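Delta-aminolevulinic acid dehydratase (Toxoplasma gondii ME49, PDB 3OBK) catalyses the condensation of two molecules of 5-aminolevulinic acid into porphobilinogen, the pyrrole building block of tetrapyrroles such as haem, and works as an octamer. Local coordinates at the interface of chains A and B and the interface of chains A and C. Residues are numbered along the deposited sequence; one frame, centred on the assembly and turned at random. Chains: chain A/B/C, Delta-aminolevulinic acid dehydratase.

Contact 1: the interface of chains A and B. Residues chain A 297-298, 301-302, 305; chain B 301-302, 305, 307.
A:Ala301 and B:Ala301 meet methyl to methyl, CB to CB at 3.4 Å, where helix 293-305 of one porphobilinogen synthase subunit packs on the same helix of the other. Both subunits belong to the delta-aminolevulinic acid dehydratase family, and this two-fold pairing of identical helices is lined with alanines, whose short side chains let the backbones come close. The methyl CB of A:Ala301 also lies 3.5 Å from CA of B:Ala302. Beside it, the methyl of B:Ala302 rests against CA and the side-chain CG of A:Met298, 3.9 Å from CA.

Further out, A:Ala297 turns its methyl CB to CD2 of the B:Tyr307 ring at 3.7 Å, and the carbonyl oxygen of A:Ala297 sits at the ring edge, in its plane. CB of B:Lys305, from the tyrosine's own chain, lies over one ring face, toward the rim.

At the polar rim the A:Lys305 and B:Lys305 side chains run antiparallel, one beside the other, CD of the first 3.5 Å from CE of the second. A bend at chi2 (131°) helps carry the A:Lys305 ammonium NZ toward the carbonyl oxygen of B:Ala301, a weak hydrogen bond of 3.0 Å. NZ of A:Lys305 and NZ of B:Lys305 are 4.7 Å apart, so each might hinder the other's protonation.

Contact 2: the interface of chains A and C. Residues chain A 40-41, 354-355; chain C 40, 42, 355-356.
This is a two-fold interface between identical subunits, in which the C-terminal end of chain C is laid against the loop at residues 40-41 of chain A; the exchange of tails links the two chains within the porphobilinogen synthase octamer. A:Val41 and C:Tyr356 join backbone to backbone in both directions. The amide N of A:Val41 donates to O of the C:Tyr356 terminal carboxylate at 2.9 Å, and the amide N of C:Tyr356 returns a bond to the carbonyl O of A:Val41 at 3.1 Å. Together the two bonds would set the register of the tail.

The valine side chain lies over a face of the tyrosine ring, toward its CE2 side. CG of C:Tyr356 stands between its backbone N and carbonyl carbon (chi1 72°), which brings the ring under the branched valine, with CE2 of C:Tyr356 3.5 Å from CB of A:Val41.

Behind the paired backbones is an apolar layer. A:Leu40 and C:Leu40 lie flank to flank, each reaching toward the other's base, CB of the first 3.8 Å from CD1 of the second. The C:Lys42 chain crosses A:Leu40 at a slant, its CE 3.7 Å from the methyl CD2, so here lysine contributes its methylene groups to the packing. Next to this layer the two Cys355 residues meet without a disulfide: SG of C:Cys355 lies 3.6 Å from CB of A:Cys355.

Contact 3: the interface of chains A and B. Residues chain A 216-218, 298; chain B 308, 312-313, 316-317.
Loop 216-218 of chain A lies against helix 310-324 of chain B, and helix 293-305 of chain A touches the loop of chain B just before that helix. B:Glu316 is the polar anchor. Its CG stands anti to its own backbone N (chi1 177°) and the chain runs extended beyond it, reaching the serine loop. The hydroxyl OG of A:Ser216 gives a 2.6 Å hydrogen bond to carboxylate oxygen OE2 of B:Glu316, and the amide N of A:Ser217 binds OE1 of B:Glu316 at 2.8 Å; each carboxylate oxygen accepts with its syn lone pair. OE1 takes a further bond from OG of A:Ser217, on the anti side and 29° out of the carboxylate plane. Several donors thus hold the carboxylate and may favour its charged form.

Within the loop, the amide N of A:Phe218 donates to A:Ser216 OG at 3.1 Å, which would orient that hydroxyl for the glutamate. The A:Phe218 ring carries OE2 of B:Glu316 and CG2 of B:Val317 at its edge, in plane, with the carboxylate turned 69° from the ring. B:Thr313 CG2 sits over one ring face, toward the rim. At the apolar end, A:Met298 crosses B:Ile308 at about a right angle, its CG 3.9 Å from the methyl CD1.

Contact 1: the interface of chains A and B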
# COMPACT_ATOMS: atom_id res chain seq x y z
N ALA A 297 20.40 22.69 25.67
CA ALA A 297 21.20 23.92 25.76
C ALA A 297 20.59 25.04 24.93
O ALA A 297 20.50 26.18 25.38
CB ALA A 297 22.62 23.65 25.33
N MET A 298 20.13 24.71 23.73
CA MET A 298 19.54 25.73 22.88
C MET A 298 18.33 26.42 23.54
O MET A 298 18.20 27.63 23.53
CB MET A 298 19.16 25.12 21.53
CG MET A 298 20.34 25.03 20.57
SD MET A 298 19.97 24.05 19.08
CE MET A 298 18.65 25.04 18.37
N ALA A 301 19.50 28.44 26.59
CA ALA A 301 20.20 29.60 26.12
C ALA A 301 19.17 30.65 25.78
O ALA A 301 19.28 31.79 26.23
CB ALA A 301 21.03 29.28 24.94
N ALA A 302 18.15 30.26 25.03
CA ALA A 302 17.19 31.22 24.53
C ALA A 302 16.34 31.70 25.65
O ALA A 302 16.09 32.89 25.76
CB ALA A 302 16.33 30.61 23.43
N LYS A 305 18.07 34.33 27.85
CA LYS A 305 18.13 35.68 27.27
C LYS A 305 16.74 36.27 27.06
O LYS A 305 16.62 37.45 26.78
CB LYS A 305 18.93 35.68 25.96
CG LYS A 305 20.45 35.85 26.17
CD LYS A 305 21.22 34.79 25.38
CE LYS A 305 22.67 35.24 24.96
NZ LYS A 305 23.44 34.15 24.24
N ALA B 301 21.60 31.67 20.46
CA ALA B 301 21.82 31.88 21.89
C ALA B 301 22.86 30.91 22.45
O ALA B 301 23.76 31.32 23.18
CB ALA B 301 20.53 31.77 22.67
N ALA B 302 22.72 29.63 22.11
CA ALA B 302 23.61 28.60 22.61
C ALA B 302 25.00 28.75 22.02
O ALA B 302 25.99 28.46 22.68
CB ALA B 302 23.06 27.23 22.32
N LYS B 305 26.90 31.55 23.83
CA LYS B 305 27.31 31.10 25.15
C LYS B 305 28.40 30.05 25.08
O LYS B 305 29.02 29.78 26.09
CB LYS B 305 26.11 30.58 25.94
CG LYS B 305 25.38 31.70 26.68
CD LYS B 305 24.07 31.23 27.30
CE LYS B 305 22.94 32.31 27.24
NZ LYS B 305 22.33 32.63 28.57
N TYR B 307 27.90 26.82 23.99
CA TYR B 307 27.38 25.48 24.30
C TYR B 307 27.41 24.55 23.12
O TYR B 307 27.54 23.33 23.29
CB TYR B 307 25.94 25.53 24.79
CG TYR B 307 25.66 26.39 25.96
CD1 TYR B 307 26.66 26.82 26.84
CD2 TYR B 307 24.37 26.78 26.20
CE1 TYR B 307 26.34 27.63 27.96
CE2 TYR B 307 24.04 27.55 27.28
CZ TYR B 307 25.00 27.98 28.16
OH TYR B 307 24.56 28.76 29.22

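Contact 2: the interface of chains A and C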
# COMPACT_ATOMS: atom_id res chain seq x y z
N LEU A 40 -1.45 13.40 23.28
CA LEU A 40 -1.46 13.82 24.68
C LEU A 40 -0.09 13.50 25.26
O LEU A 40 0.53 12.52 24.87
CB LEU A 40 -2.53 13.04 25.44
CG LEU A 40 -3.97 13.40 25.11
CD1 LEU A 40 -4.97 12.36 25.64
CD2 LEU A 40 -4.32 14.79 25.65
N VAL A 41 0.38 14.33 26.17
CA VAL A 41 1.65 14.09 26.84
C VAL A 41 1.32 13.85 28.29
O VAL A 41 0.52 14.57 28.86
CB VAL A 41 2.59 15.32 26.76
CG1 VAL A 41 3.75 15.15 27.64
CG2 VAL A 41 3.04 15.59 25.35
N PRO A 354 -7.05 15.17 33.79
CA PRO A 354 -6.69 13.80 34.12
C PRO A 354 -6.78 12.90 32.92
O PRO A 354 -7.62 13.12 32.04
CB PRO A 354 -7.76 13.38 35.10
CG PRO A 354 -8.52 14.57 35.44
CD PRO A 354 -8.30 15.59 34.42
N CYS A 355 -5.93 11.88 32.89
CA CYS A 355 -6.06 10.83 31.93
C CYS A 355 -5.80 9.49 32.57
O CYS A 355 -5.31 9.42 33.73
CB CYS A 355 -5.06 11.03 30.80
SG CYS A 355 -3.34 10.66 31.24
N LEU C 40 -4.80 6.90 25.50
CA LEU C 40 -5.15 7.50 26.80
C LEU C 40 -6.59 7.97 26.72
O LEU C 40 -7.02 8.31 25.62
CB LEU C 40 -4.24 8.70 27.11
CG LEU C 40 -2.74 8.41 27.25
CD1 LEU C 40 -1.84 9.67 27.14
CD2 LEU C 40 -2.49 7.71 28.56
N LYS C 42 -9.31 10.82 28.35
CA LYS C 42 -9.44 11.99 29.18
C LYS C 42 -10.88 12.45 29.12
O LYS C 42 -11.54 12.18 28.13
CB LYS C 42 -8.52 13.10 28.68
CG LYS C 42 -8.77 13.54 27.25
CD LYS C 42 -7.94 14.75 26.94
CE LYS C 42 -8.00 15.12 25.47
NZ LYS C 42 -9.35 15.33 25.00
N CYS C 355 -2.42 15.02 32.07
CA CYS C 355 -2.02 15.09 30.67
C CYS C 355 -2.27 16.49 30.12
O CYS C 355 -2.97 17.29 30.72
CB CYS C 355 -2.81 14.08 29.83
SG CYS C 355 -4.61 14.43 29.56
N TYR C 356 -1.68 16.78 28.97
CA TYR C 356 -2.04 17.96 28.20
C TYR C 356 -1.92 17.62 26.74
O TYR C 356 -1.36 16.59 26.37
CB TYR C 356 -1.21 19.18 28.55
CG TYR C 356 0.22 19.13 28.08
CD1 TYR C 356 0.60 19.72 26.88
CD2 TYR C 356 1.18 18.50 28.83
CE1 TYR C 356 1.88 19.67 26.44
CE2 TYR C 356 2.48 18.45 28.39
CZ TYR C 356 2.84 19.04 27.19
OH TYR C 356 4.16 18.98 26.75
OXT TYR C 356 -2.43 18.38 25.93

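Contact 3: the interface of chains A and B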
# COMPACT_ATOMS: atom_id res chain seq x y z
N SER A 216 25.94 13.08 15.19
CA SER A 216 25.47 14.45 15.37
C SER A 216 26.48 15.38 16.04
O SER A 216 27.45 14.95 16.71
CB SER A 216 24.18 14.45 16.22
OG SER A 216 23.59 15.74 16.30
N SER A 217 26.21 16.68 15.86
CA SER A 217 26.97 17.73 16.50
C SER A 217 26.21 18.32 17.72
O SER A 217 26.70 19.25 18.37
CB SER A 217 27.32 18.80 15.47
OG SER A 217 26.22 19.68 15.26
N PHE A 218 25.04 17.78 18.04
CA PHE A 218 24.27 18.23 19.20
C PHE A 218 24.57 17.48 20.50
O PHE A 218 23.84 17.68 21.48
CB PHE A 218 22.77 18.09 18.93
CG PHE A 218 22.25 19.06 17.94
CD1 PHE A 218 21.96 20.35 18.33
CD2 PHE A 218 22.05 18.69 16.62
CE1 PHE A 218 21.48 21.26 17.42
CE2 PHE A 218 21.59 19.58 15.72
CZ PHE A 218 21.30 20.88 16.10
N MET A 298 20.13 24.71 23.73
CA MET A 298 19.54 25.73 22.88
C MET A 298 18.33 26.42 23.54
O MET A 298 18.20 27.63 23.53
CB MET A 298 19.16 25.12 21.53
CG MET A 298 20.34 25.03 20.57
SD MET A 298 19.97 24.05 19.08
CE MET A 298 18.65 25.04 18.37
N ILE B 308 27.22 25.10 21.93
CA ILE B 308 27.25 24.29 20.70
C ILE B 308 28.16 24.98 19.73
O ILE B 308 28.50 26.11 19.97
CB ILE B 308 25.85 24.15 20.09
CG1 ILE B 308 25.27 25.53 19.74
CG2 ILE B 308 24.97 23.37 21.04
CD1 ILE B 308 23.92 25.47 19.05
N ASP B 312 28.56 23.75 12.67
CA ASP B 312 28.23 22.34 12.60
C ASP B 312 26.74 22.09 12.78
O ASP B 312 26.16 21.22 12.13
CB ASP B 312 29.01 21.53 13.67
CG ASP B 312 30.54 21.50 13.42
OD1 ASP B 312 30.97 21.62 12.27
OD2 ASP B 312 31.31 21.33 14.38
N THR B 313 26.09 22.82 13.67
CA THR B 313 24.72 22.49 14.01
C THR B 313 23.81 23.04 12.92
O THR B 313 22.96 22.33 12.41
CB THR B 313 24.34 22.97 15.45
OG1 THR B 313 24.52 24.36 15.57
CG2 THR B 313 25.24 22.34 16.49
N GLU B 316 23.97 20.83 10.03
CA GLU B 316 23.25 19.57 10.28
C GLU B 316 21.72 19.81 10.15
O GLU B 316 20.97 18.96 9.65
CB GLU B 316 23.63 19.03 11.68
CG GLU B 316 22.90 17.76 12.09
CD GLU B 316 23.40 17.15 13.39
OE1 GLU B 316 24.50 17.51 13.86
OE2 GLU B 316 22.71 16.28 13.95
N VAL B 317 21.28 20.97 10.61
CA VAL B 317 19.86 21.33 10.66
C VAL B 317 19.35 21.41 9.25
O VAL B 317 18.33 20.83 8.91
CB VAL B 317 19.71 22.67 11.38
CG1 VAL B 317 18.41 23.35 11.03
CG2 VAL B 317 19.84 22.45 12.86

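Contacts 1 and 3 belong to the same A-B interface, their C-alpha centres about 12 Å apart, and both include A:Met298, which meets B:Ala302 in contact 1 and B:Ile308 in contact 3. Helix 293-305 of chain A therefore runs through both, joining the helix pairing to the apolar end of contact 3. The C-alpha centre of contact 2, which faces chain C, is about 31 Å from that of contact 1 and 32 Å from that of contact 3. Chain A thus uses separate surfaces for two two-fold partners, which would allow pairwise contacts to extend into the octamer; each contact has a twin with the chains exchanged.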